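Local atomic coordinates of mitogen (Streptococcus dysgalactiae, PDB entry 2J4X), a protein that probably acts as a bacterial superantigen toxin that stimulates T cells, and binds a zinc ion. Residues N112-Q117 with H201-L206; G166-H171 with K178-F183; N12-D17 with R143-L148; I128-K133 with I194-V199. All blocks are in the same frame, centred on the assembly; numbering follows the deposited sequence.

Interaction 1 of 4, residues N112-Q117 with H201-L206. With ZN (zinc ion), chain B.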
# COMPACT_ATOMS: atom_id res chain seq x y z
N ASN A 112 0.21 15.67 4.71
CA ASN A 112 0.06 16.64 5.80
C ASN A 112 -0.08 15.83 7.06
O ASN A 112 -1.02 15.02 7.18
CB ASN A 112 -1.21 17.46 5.63
CG ASN A 112 -1.22 18.26 4.36
OD1 ASN A 112 -2.27 18.44 3.74
ND2 ASN A 112 -0.05 18.77 3.97
N ILE A 113 0.82 16.05 8.01
CA ILE A 113 0.79 15.33 9.27
C ILE A 113 0.27 16.23 10.38
O ILE A 113 0.80 17.31 10.61
CB ILE A 113 2.18 14.81 9.62
CG1 ILE A 113 2.77 14.08 8.42
CG2 ILE A 113 2.07 13.87 10.80
CD1 ILE A 113 4.13 13.48 8.68
N PHE A 114 -0.79 15.78 11.05
CA PHE A 114 -1.43 16.53 12.12
C PHE A 114 -1.33 15.79 13.42
O PHE A 114 -1.43 14.57 13.45
CB PHE A 114 -2.90 16.79 11.79
CG PHE A 114 -3.09 17.60 10.55
CD1 PHE A 114 -3.63 17.03 9.40
CD2 PHE A 114 -2.71 18.94 10.52
CE1 PHE A 114 -3.78 17.79 8.25
CE2 PHE A 114 -2.86 19.69 9.36
CZ PHE A 114 -3.39 19.12 8.23
N GLY A 115 -1.12 16.54 14.50
CA GLY A 115 -0.99 15.96 15.82
C GLY A 115 -0.34 16.93 16.79
O GLY A 115 0.57 17.69 16.43
N GLU A 116 -0.82 16.91 18.03
CA GLU A 116 -0.31 17.79 19.08
C GLU A 116 1.21 18.00 19.09
O GLU A 116 1.67 19.14 19.12
CB GLU A 116 -0.81 17.30 20.45
CG GLU A 116 -2.30 17.61 20.72
CD GLU A 116 -2.77 17.13 22.10
OE1 GLU A 116 -2.03 17.31 23.08
OE2 GLU A 116 -3.90 16.60 22.18
N GLN A 117 1.99 16.93 19.05
CA GLN A 117 3.45 17.09 19.09
C GLN A 117 4.10 17.30 17.72
O GLN A 117 5.33 17.28 17.61
CB GLN A 117 4.10 15.90 19.80
N HIS A 201 -4.33 15.79 -1.97
CA HIS A 201 -3.24 15.52 -1.04
C HIS A 201 -3.58 14.40 -0.08
O HIS A 201 -4.68 13.85 -0.15
CB HIS A 201 -2.92 16.76 -0.22
CG HIS A 201 -4.10 17.33 0.50
ND1 HIS A 201 -5.06 18.09 -0.14
CD2 HIS A 201 -4.49 17.24 1.79
CE1 HIS A 201 -5.99 18.45 0.73
NE2 HIS A 201 -5.66 17.95 1.91
N PHE A 202 -2.64 14.07 0.80
CA PHE A 202 -2.86 13.03 1.82
C PHE A 202 -2.85 13.70 3.19
O PHE A 202 -2.01 14.57 3.44
CB PHE A 202 -1.75 11.97 1.77
CG PHE A 202 -1.67 11.21 0.48
CD1 PHE A 202 -0.44 10.83 -0.04
CD2 PHE A 202 -2.83 10.91 -0.24
CE1 PHE A 202 -0.35 10.16 -1.26
CE2 PHE A 202 -2.76 10.24 -1.46
CZ PHE A 202 -1.51 9.86 -1.97
N ASP A 203 -3.77 13.29 4.06
CA ASP A 203 -3.86 13.84 5.42
C ASP A 203 -3.63 12.76 6.46
O ASP A 203 -4.29 11.72 6.45
CB ASP A 203 -5.22 14.47 5.68
CG ASP A 203 -5.41 15.79 4.96
OD1 ASP A 203 -4.52 16.68 5.07
OD2 ASP A 203 -6.45 15.93 4.29
N VAL A 204 -2.71 13.01 7.38
CA VAL A 204 -2.39 12.05 8.43
C VAL A 204 -2.88 12.61 9.76
O VAL A 204 -2.51 13.71 10.13
CB VAL A 204 -0.89 11.80 8.49
CG1 VAL A 204 -0.58 10.74 9.51
CG2 VAL A 204 -0.38 11.40 7.11
N TYR A 205 -3.72 11.85 10.49
CA TYR A 205 -4.26 12.31 11.78
C TYR A 205 -3.76 11.51 12.95
O TYR A 205 -4.39 10.53 13.35
CB TYR A 205 -5.78 12.26 11.77
CG TYR A 205 -6.36 13.16 10.73
CD1 TYR A 205 -6.66 12.69 9.45
CD2 TYR A 205 -6.53 14.52 11.00
CE1 TYR A 205 -7.12 13.56 8.46
CE2 TYR A 205 -6.98 15.39 10.02
CZ TYR A 205 -7.27 14.91 8.76
OH TYR A 205 -7.73 15.80 7.83
N LEU A 206 -2.63 11.95 13.51
CA LEU A 206 -2.01 11.27 14.64
C LEU A 206 -2.74 11.44 15.97
O LEU A 206 -3.18 12.53 16.32
CB LEU A 206 -0.55 11.71 14.76
CG LEU A 206 0.25 11.54 13.47
CD1 LEU A 206 1.71 11.89 13.71
CD2 LEU A 206 0.12 10.11 12.95
ZN ZN B . -7.14 17.81 3.41

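Interaction 2 of 4, residues G166-H171 with K178-F183. With ZN (zinc ion), chain B.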
# COMPACT_ATOMS: atom_id res chain seq x y z
N GLY A 166 -4.45 6.34 15.37
CA GLY A 166 -4.55 7.30 14.29
C GLY A 166 -5.07 6.78 12.96
O GLY A 166 -5.30 5.60 12.78
N TYR A 167 -5.25 7.68 12.01
CA TYR A 167 -5.74 7.32 10.68
C TYR A 167 -5.28 8.36 9.65
O TYR A 167 -4.76 9.42 10.00
CB TYR A 167 -7.28 7.18 10.70
CG TYR A 167 -8.06 8.48 10.94
CD1 TYR A 167 -8.64 9.17 9.88
CD2 TYR A 167 -8.19 9.00 12.22
CE1 TYR A 167 -9.32 10.35 10.09
CE2 TYR A 167 -8.88 10.18 12.43
CZ TYR A 167 -9.43 10.85 11.37
OH TYR A 167 -10.10 12.02 11.60
N TRP A 168 -5.45 8.06 8.37
CA TRP A 168 -5.06 9.03 7.37
C TRP A 168 -6.11 8.99 6.29
O TRP A 168 -7.02 8.17 6.33
CB TRP A 168 -3.69 8.70 6.78
CG TRP A 168 -3.67 7.48 5.94
CD1 TRP A 168 -3.64 6.18 6.37
CD2 TRP A 168 -3.68 7.43 4.51
NE1 TRP A 168 -3.63 5.32 5.29
CE2 TRP A 168 -3.65 6.06 4.14
CE3 TRP A 168 -3.71 8.41 3.50
CZ2 TRP A 168 -3.65 5.65 2.80
CZ3 TRP A 168 -3.71 8.00 2.18
CH2 TRP A 168 -3.68 6.62 1.83
N GLY A 169 -5.99 9.90 5.34
CA GLY A 169 -6.93 9.95 4.24
C GLY A 169 -6.39 10.52 2.94
O GLY A 169 -5.43 11.28 2.92
N ILE A 170 -7.02 10.11 1.85
CA ILE A 170 -6.69 10.58 0.52
C ILE A 170 -7.70 11.70 0.36
O ILE A 170 -8.92 11.45 0.37
CB ILE A 170 -6.96 9.50 -0.54
CG1 ILE A 170 -6.01 8.32 -0.32
CG2 ILE A 170 -6.84 10.09 -1.96
CD1 ILE A 170 -6.35 7.08 -1.11
N HIS A 171 -7.23 12.94 0.26
CA HIS A 171 -8.15 14.06 0.11
C HIS A 171 -8.23 14.42 -1.35
O HIS A 171 -7.30 15.00 -1.93
CB HIS A 171 -7.71 15.27 0.93
CG HIS A 171 -8.84 16.18 1.30
ND1 HIS A 171 -8.92 16.82 2.52
CD2 HIS A 171 -9.96 16.54 0.62
CE1 HIS A 171 -10.03 17.53 2.58
NE2 HIS A 171 -10.68 17.38 1.44
N LYS A 178 -10.99 9.58 1.56
CA LYS A 178 -11.01 8.14 1.80
C LYS A 178 -10.13 7.96 3.02
O LYS A 178 -8.92 8.20 2.96
CB LYS A 178 -10.45 7.33 0.65
CG LYS A 178 -10.45 5.83 0.93
CD LYS A 178 -9.86 5.07 -0.23
CE LYS A 178 -9.25 3.75 0.21
NZ LYS A 178 -10.21 2.65 0.50
N PHE A 179 -10.74 7.57 4.14
CA PHE A 179 -10.04 7.40 5.40
C PHE A 179 -9.62 5.95 5.70
O PHE A 179 -10.35 5.00 5.36
CB PHE A 179 -10.91 7.91 6.55
CG PHE A 179 -11.05 9.42 6.60
CD1 PHE A 179 -12.32 10.01 6.59
CD2 PHE A 179 -9.93 10.24 6.70
CE1 PHE A 179 -12.47 11.39 6.69
CE2 PHE A 179 -10.06 11.62 6.80
CZ PHE A 179 -11.34 12.20 6.80
N THR A 180 -8.46 5.79 6.34
CA THR A 180 -7.96 4.47 6.68
C THR A 180 -7.35 4.47 8.07
O THR A 180 -6.61 5.38 8.43
CB THR A 180 -6.89 4.01 5.66
OG1 THR A 180 -7.48 3.96 4.36
CG2 THR A 180 -6.36 2.62 6.01
N ASP A 181 -7.67 3.45 8.86
CA ASP A 181 -7.15 3.33 10.22
C ASP A 181 -5.72 2.85 10.11
O ASP A 181 -5.47 1.79 9.54
CB ASP A 181 -7.99 2.31 11.00
CG ASP A 181 -7.74 2.38 12.48
OD1 ASP A 181 -6.63 2.75 12.89
OD2 ASP A 181 -8.64 2.02 13.25
N LEU A 182 -4.78 3.64 10.65
CA LEU A 182 -3.35 3.32 10.62
C LEU A 182 -2.96 2.16 11.50
O LEU A 182 -1.82 1.70 11.45
CB LEU A 182 -2.52 4.53 11.04
CG LEU A 182 -2.28 5.63 10.01
CD1 LEU A 182 -1.51 6.81 10.65
CD2 LEU A 182 -1.51 5.03 8.82
N PHE A 183 -3.89 1.71 12.33
CA PHE A 183 -3.66 0.60 13.24
C PHE A 183 -4.44 -0.65 12.86
O PHE A 183 -4.79 -1.46 13.71
CB PHE A 183 -3.95 1.04 14.68
CG PHE A 183 -2.85 1.87 15.27
CD1 PHE A 183 -2.69 3.20 14.89
CD2 PHE A 183 -1.86 1.28 16.05
CE1 PHE A 183 -1.56 3.92 15.26
CE2 PHE A 183 -0.72 1.99 16.43
CZ PHE A 183 -0.57 3.31 16.03
ZN ZN B . -7.14 17.81 3.41

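Interaction 3 of 4, residues N12-D17 with R143-L148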
# COMPACT_ATOMS: atom_id res chain seq x y z
N ASN A 12 5.73 -5.38 12.25
CA ASN A 12 6.17 -6.61 11.60
C ASN A 12 5.63 -6.72 10.19
O ASN A 12 6.32 -7.15 9.28
CB ASN A 12 5.71 -7.81 12.40
CG ASN A 12 6.32 -9.09 11.88
OD1 ASN A 12 7.53 -9.26 11.95
ND2 ASN A 12 5.48 -9.98 11.33
N ILE A 13 4.38 -6.32 10.04
CA ILE A 13 3.71 -6.37 8.77
C ILE A 13 4.29 -5.38 7.78
O ILE A 13 4.70 -5.77 6.68
CB ILE A 13 2.23 -6.04 8.94
CG1 ILE A 13 1.55 -7.13 9.76
CG2 ILE A 13 1.57 -5.85 7.59
CD1 ILE A 13 0.14 -6.79 10.11
N TYR A 14 4.37 -4.10 8.15
CA TYR A 14 4.83 -3.08 7.22
C TYR A 14 6.31 -2.83 7.10
O TYR A 14 6.72 -2.00 6.31
CB TYR A 14 4.10 -1.76 7.49
CG TYR A 14 2.61 -1.86 7.19
CD1 TYR A 14 2.15 -1.77 5.87
CD2 TYR A 14 1.68 -2.12 8.21
CE1 TYR A 14 0.79 -1.94 5.57
CE2 TYR A 14 0.32 -2.30 7.92
CZ TYR A 14 -0.11 -2.21 6.59
OH TYR A 14 -1.43 -2.41 6.28
N MET A 15 7.13 -3.55 7.85
CA MET A 15 8.56 -3.35 7.71
C MET A 15 9.09 -4.24 6.57
O MET A 15 10.18 -4.02 6.03
CB MET A 15 9.28 -3.68 9.01
CG MET A 15 8.99 -5.07 9.51
SD MET A 15 10.18 -5.67 10.74
CE MET A 15 10.21 -7.45 10.24
N LYS A 16 8.31 -5.25 6.21
CA LYS A 16 8.71 -6.15 5.14
C LYS A 16 8.93 -5.44 3.79
O LYS A 16 8.47 -4.32 3.58
CB LYS A 16 7.67 -7.26 5.02
CG LYS A 16 7.68 -8.19 6.21
CD LYS A 16 6.51 -9.16 6.18
CE LYS A 16 6.73 -10.30 7.15
NZ LYS A 16 7.53 -9.81 8.31
N ASP A 17 9.63 -6.10 2.87
CA ASP A 17 9.91 -5.51 1.57
C ASP A 17 8.70 -5.63 0.67
O ASP A 17 7.73 -6.30 1.01
CB ASP A 17 11.10 -6.18 0.90
CG ASP A 17 12.33 -6.22 1.81
OD1 ASP A 17 12.53 -5.27 2.60
OD2 ASP A 17 13.10 -7.21 1.74
N ARG A 143 3.47 2.78 1.26
CA ARG A 143 4.52 3.78 1.20
C ARG A 143 4.28 4.88 2.28
O ARG A 143 5.23 5.41 2.90
CB ARG A 143 4.57 4.39 -0.20
CG ARG A 143 4.96 3.40 -1.30
CD ARG A 143 4.96 4.06 -2.68
NE ARG A 143 5.94 5.15 -2.78
CZ ARG A 143 6.04 5.96 -3.83
NH1 ARG A 143 5.24 5.81 -4.86
NH2 ARG A 143 6.96 6.91 -3.86
N LEU A 144 3.01 5.22 2.51
CA LEU A 144 2.69 6.24 3.49
C LEU A 144 3.06 5.76 4.87
O LEU A 144 3.62 6.52 5.67
CB LEU A 144 1.19 6.62 3.45
CG LEU A 144 0.75 7.73 4.42
CD1 LEU A 144 -0.37 8.54 3.81
CD2 LEU A 144 0.34 7.12 5.74
N ARG A 145 2.76 4.50 5.16
CA ARG A 145 3.08 3.94 6.48
C ARG A 145 4.59 3.83 6.68
O ARG A 145 5.09 4.20 7.73
CB ARG A 145 2.43 2.56 6.68
CG ARG A 145 0.93 2.62 6.82
CD ARG A 145 0.30 1.25 6.87
NE ARG A 145 -1.14 1.32 6.70
CZ ARG A 145 -2.03 0.84 7.57
NH1 ARG A 145 -1.65 0.25 8.69
NH2 ARG A 145 -3.32 0.94 7.29
N LYS A 146 5.31 3.35 5.66
CA LYS A 146 6.77 3.21 5.72
C LYS A 146 7.45 4.56 5.93
O LYS A 146 8.43 4.67 6.67
CB LYS A 146 7.29 2.51 4.46
CG LYS A 146 7.14 1.00 4.49
CD LYS A 146 7.60 0.38 3.16
CE LYS A 146 7.53 -1.15 3.13
NZ LYS A 146 8.64 -1.76 3.89
N SER A 147 6.94 5.60 5.28
CA SER A 147 7.48 6.94 5.44
C SER A 147 7.28 7.41 6.91
O SER A 147 8.15 8.05 7.50
CB SER A 147 6.78 7.87 4.45
OG SER A 147 7.03 9.24 4.74
N LEU A 148 6.13 7.08 7.49
CA LEU A 148 5.83 7.45 8.86
C LEU A 148 6.65 6.59 9.84
O LEU A 148 7.00 7.03 10.92
CB LEU A 148 4.33 7.28 9.14
CG LEU A 148 3.34 8.28 8.54
CD1 LEU A 148 1.93 7.77 8.73
CD2 LEU A 148 3.51 9.64 9.19

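Interaction 4 of 4, residues I128-K133 with I194-V199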
# COMPACT_ATOMS: atom_id res chain seq x y z
N ILE A 128 4.94 12.19 -1.59
CA ILE A 128 5.10 10.84 -2.13
C ILE A 128 4.93 11.05 -3.62
O ILE A 128 3.96 11.66 -4.07
CB ILE A 128 4.01 9.82 -1.67
CG1 ILE A 128 4.01 9.68 -0.13
CG2 ILE A 128 4.29 8.45 -2.28
CD1 ILE A 128 2.88 8.76 0.40
N THR A 129 5.89 10.55 -4.39
CA THR A 129 5.86 10.69 -5.83
C THR A 129 5.35 9.44 -6.56
O THR A 129 5.74 8.31 -6.24
CB THR A 129 7.27 11.07 -6.37
OG1 THR A 129 7.62 12.39 -5.92
CG2 THR A 129 7.29 11.05 -7.89
N PHE A 130 4.44 9.67 -7.53
CA PHE A 130 3.86 8.62 -8.39
C PHE A 130 4.05 8.99 -9.87
O PHE A 130 4.07 10.16 -10.24
CB PHE A 130 2.36 8.45 -8.13
CG PHE A 130 2.02 8.19 -6.70
CD1 PHE A 130 1.77 9.25 -5.83
CD2 PHE A 130 1.95 6.90 -6.21
CE1 PHE A 130 1.46 9.01 -4.49
CE2 PHE A 130 1.64 6.66 -4.87
CZ PHE A 130 1.39 7.72 -4.02
N GLN A 131 4.19 7.98 -10.72
CA GLN A 131 4.38 8.25 -12.13
C GLN A 131 3.32 7.62 -13.06
O GLN A 131 3.49 7.65 -14.29
CB GLN A 131 5.78 7.83 -12.57
CG GLN A 131 6.08 6.39 -12.34
CD GLN A 131 7.55 6.10 -12.54
OE1 GLN A 131 8.03 6.00 -13.67
NE2 GLN A 131 8.27 5.98 -11.43
N ASN A 132 2.25 7.07 -12.46
CA ASN A 132 1.11 6.48 -13.19
C ASN A 132 -0.18 7.11 -12.69
O ASN A 132 -0.30 7.45 -11.50
CB ASN A 132 1.06 4.98 -12.98
CG ASN A 132 2.14 4.28 -13.72
OD1 ASN A 132 2.22 4.40 -14.95
ND2 ASN A 132 3.01 3.55 -13.00
N LYS A 133 -1.13 7.28 -13.60
CA LYS A 133 -2.42 7.90 -13.27
C LYS A 133 -3.18 7.01 -12.30
O LYS A 133 -3.94 7.48 -11.45
CB LYS A 133 -3.23 8.08 -14.54
CG LYS A 133 -4.57 8.75 -14.33
CD LYS A 133 -5.27 8.96 -15.65
CE LYS A 133 -6.20 10.14 -15.54
NZ LYS A 133 -5.42 11.35 -15.15
N ILE A 194 -6.39 3.82 -7.15
CA ILE A 194 -6.72 5.23 -6.96
C ILE A 194 -6.38 5.99 -8.23
O ILE A 194 -5.35 5.73 -8.83
CB ILE A 194 -5.91 5.82 -5.76
CG1 ILE A 194 -6.13 4.97 -4.51
CG2 ILE A 194 -6.32 7.28 -5.47
CD1 ILE A 194 -7.55 5.01 -3.96
N ASP A 195 -7.24 6.91 -8.64
CA ASP A 195 -6.97 7.72 -9.83
C ASP A 195 -6.19 8.89 -9.27
O ASP A 195 -6.76 9.77 -8.63
CB ASP A 195 -8.27 8.25 -10.44
CG ASP A 195 -8.06 8.96 -11.78
OD1 ASP A 195 -6.98 9.57 -12.00
OD2 ASP A 195 -8.99 8.91 -12.62
N MET A 196 -4.89 8.92 -9.53
CA MET A 196 -4.08 9.97 -8.95
C MET A 196 -4.43 11.39 -9.38
O MET A 196 -4.19 12.35 -8.63
CB MET A 196 -2.59 9.68 -9.17
CG MET A 196 -2.08 8.40 -8.47
SD MET A 196 -2.52 8.30 -6.71
CE MET A 196 -1.62 9.65 -6.04
N SER A 197 -5.03 11.53 -10.57
CA SER A 197 -5.41 12.86 -11.08
C SER A 197 -6.52 13.51 -10.28
O SER A 197 -6.66 14.74 -10.30
CB SER A 197 -5.80 12.80 -12.58
OG SER A 197 -6.97 12.03 -12.80
N LYS A 198 -7.31 12.72 -9.55
CA LYS A 198 -8.40 13.27 -8.74
C LYS A 198 -8.00 13.51 -7.28
O LYS A 198 -8.78 14.03 -6.48
CB LYS A 198 -9.59 12.33 -8.81
CG LYS A 198 -10.07 12.09 -10.21
CD LYS A 198 -11.13 11.03 -10.21
CE LYS A 198 -11.37 10.46 -11.59
NZ LYS A 198 -12.17 9.19 -11.54
N VAL A 199 -6.76 13.15 -6.95
CA VAL A 199 -6.21 13.30 -5.60
C VAL A 199 -5.55 14.65 -5.40
O VAL A 199 -4.71 15.08 -6.20
CB VAL A 199 -5.15 12.18 -5.29
CG1 VAL A 199 -4.40 12.51 -4.00
CG2 VAL A 199 -5.83 10.82 -5.16

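Interaction 1 of 4, residues N112-Q117 with H201-L206
Ile113 and Leu206 form the apolar centre. CG2 of Ile113 meets CD1 of Leu206 at 3.5 Å. Val204 lies on the same sheet face as Ile113. Leu148 of helix 137-150 packs against both Ile113 and Val204, so this face looks into the domain core. The other face carries Phe114 and Tyr205. Their side chains lie side by side and point the same way, with ring planes 26° apart. The rings barely overlap, and Phe114 CD1 is 3.8 Å from Tyr205 CE2. Tyr205 also stacks on Tyr167 of strand 166-172.

Farther out, Phe114 turns its ring edge to the carboxylate of Asp203, with CE1 3.4 Å from OD1. Four backbone hydrogen bonds join the parallel strands. The shortest runs from Val204 N to Asn112 O, 2.6 Å.

At the polar edge Asp203 OD2 binds the zinc ion at 2.2 Å. His201, with CG between the backbone N and the carbonyl carbon (chi1 55°), binds it through NE2 at 2.1 Å. The contact is a parallel strand pair in the mixed beta-grasp sheet. Strand 199-206 gives His201 and Asp203 and neighbouring strand 166-172 gives His171, a two-histidine, one-aspartate zinc site as in several related superantigens.

Interaction 2 of 4, residues G166-H171 with K178-F183
Trp168 and Thr180 sit opposite each other in an antiparallel hairpin and share two backbone hydrogen bonds. Thr180 N reaches Trp168 O at 2.8 Å, and Trp168 N returns a bond to Thr180 O. Ile170 and Lys178 exchange a second such pair. Leu182 N adds a fifth bond, to Gly166 O. CA-H...O contacts fill in between, among them Phe179 CA to Trp168 O at 3.3 Å.

One aromatic pair crosses the strands. Tyr167 turns its edge toward the face of Phe179 in an offset edge-to-face stack, planes 79° apart. CE1 of Tyr167 comes 3.4 Å from CD2 of Phe179. Gly169 lies beside Phe179, its CA 3.9 Å from Phe179 CD2.

On the other face Trp168 packs against Thr180, and Leu182, just past the strand, joins it. With CG between the backbone N and the carbonyl carbon (chi1 69°), the indole of Trp168 lies alongside Thr180, NE1 3.5 Å from Thr180 CB. Leu182 crosses the indole at about a right angle, its CD2 3.4 Å from Trp168 CD1.

Among the polar groups, Asp181 OD1 accepts from Phe183 N at 3.0 Å, an Asx turn where the strand ends. Trp168 NE1 bonds Asp141, and Lys178 NZ pairs with Glu192. His171 ND1 binds the zinc ion at 2.2 Å, together with His201 and Asp203.

The chemistry divides the hairpin. Backbone bonds set its register, the Trp168 face packs on helix 137-150, and strand 166-172 carries the metal ligand His171 near its end.

Interaction 3 of 4, residues N12-D17 with R143-L148
Tyr14 presents one ring face to the side chain of Arg145. The contact joins the N-terminal helix 7-14 to helix 137-150, the helix that packs on the beta-grasp sheet. It thus ties the N-terminal segment, which goes with the OB-fold part of the chain, to the beta-grasp domain, in the two-domain plan of this toxin family.

The Arg145 chain is extended from CG to NE. It lays CD over the centre of the Tyr14 ring, a CH-pi contact with CD 3.4 Å from the centroid. From there the guanidinium runs out past the CZ side of the ring and over the hydroxyl, its plane turned 22° from that of the ring. NH1 of Arg145 stands 3.3 Å from Tyr14 CE2. Tyr14 OH in turn lies over the centre of the guanidinium, 3.5 Å from Arg145 CZ. The opposite ring face is touched, toward its rim, by Ile13 CG2.

Outside partners fix both polar ends. Tyr14 OH bonds Tyr188 OH. Arg145 NE forms a salt bridge with Asp141, and its NH1 bonds Thr184 O.

Lys146, next along the helix, reaches over to the backbone rather than to a side chain. Its chain bends at the last torsion (chi4 -76°), which turns NZ toward the carbonyl oxygens of Tyr14 and Lys16. Two carbonyl oxygens thus grip the one ammonium group, which probably helps to keep it charged. NZ of Lys146 donates to Tyr14 O at 3.1 Å and to Lys16 O at 2.6 Å.

Interaction 4 of 4, residues I128-K133 with I194-V199
Asp195 OD1 is gripped by Ser197 and lies alongside the side chain of Lys133. Ser197 OG donates to it at 2.6 Å, from above the carboxylate plane. Ser197 N donates to the same oxygen at 3.1 Å and approaches from the same face. The backbone bond makes an Asx turn, which leads strand 193-195 into the short 3-10 segment 196-198.

Lys133 has CG anti to the backbone N (chi1 -178°), and this CG passes 3.5 Å from Asp195 OD1. Lys133 NZ makes a long salt bridge to OD1, 3.9 Å. Lys198 NZ pairs with the other oxygen, Asp195 OD2. The carboxylate thus lies in a small network with two lysines, which would probably favour its charged form.

The backbones meet at one hydrogen bond. Met196 N donates to Lys133 O at 2.6 Å, nearly along the C=O axis.

Beside this bond, Met196 crosses Phe130 at about a right angle. Its chain bends at chi2 and chi3 and brings SD and CE over one face of the ring. CE of Met196 touches CD1 of Phe130 at 3.4 Å. SD lies 4.5 Å from the ring centroid, close to the ring normal, a Met-aromatic contact.

Phe130 also meets Arg143 of helix 137-150 in a cation-pi contact. Met196 rests on Ser107 and Ile109 of strand 104-114 and on Val135 of strand 134-136. The contact therefore links edge strand 126-132 to the turn that leads into strand 199-206, beside the helix.

How the interactions relate
From the N terminus, segment 12-17 comes first and pairs with 143-148. Interaction 3 therefore closes the longest loop and ties helix 7-14 to helix 137-150. Segments 112-117 and 128-133 both begin inside that loop and find their partners after it, so interactions 1 and 4 each cross interaction 3. Interaction 2 closes next, a short hairpin nested within interaction 4. Interaction 4 closes at 194-199 and is itself nested within interaction 1, which closes last at 201-206. Interactions 1 and 2 share neighbouring strands and complete the zinc site together. Leu144, Leu148 and Arg143 connect the helix of interaction 3 to the other three.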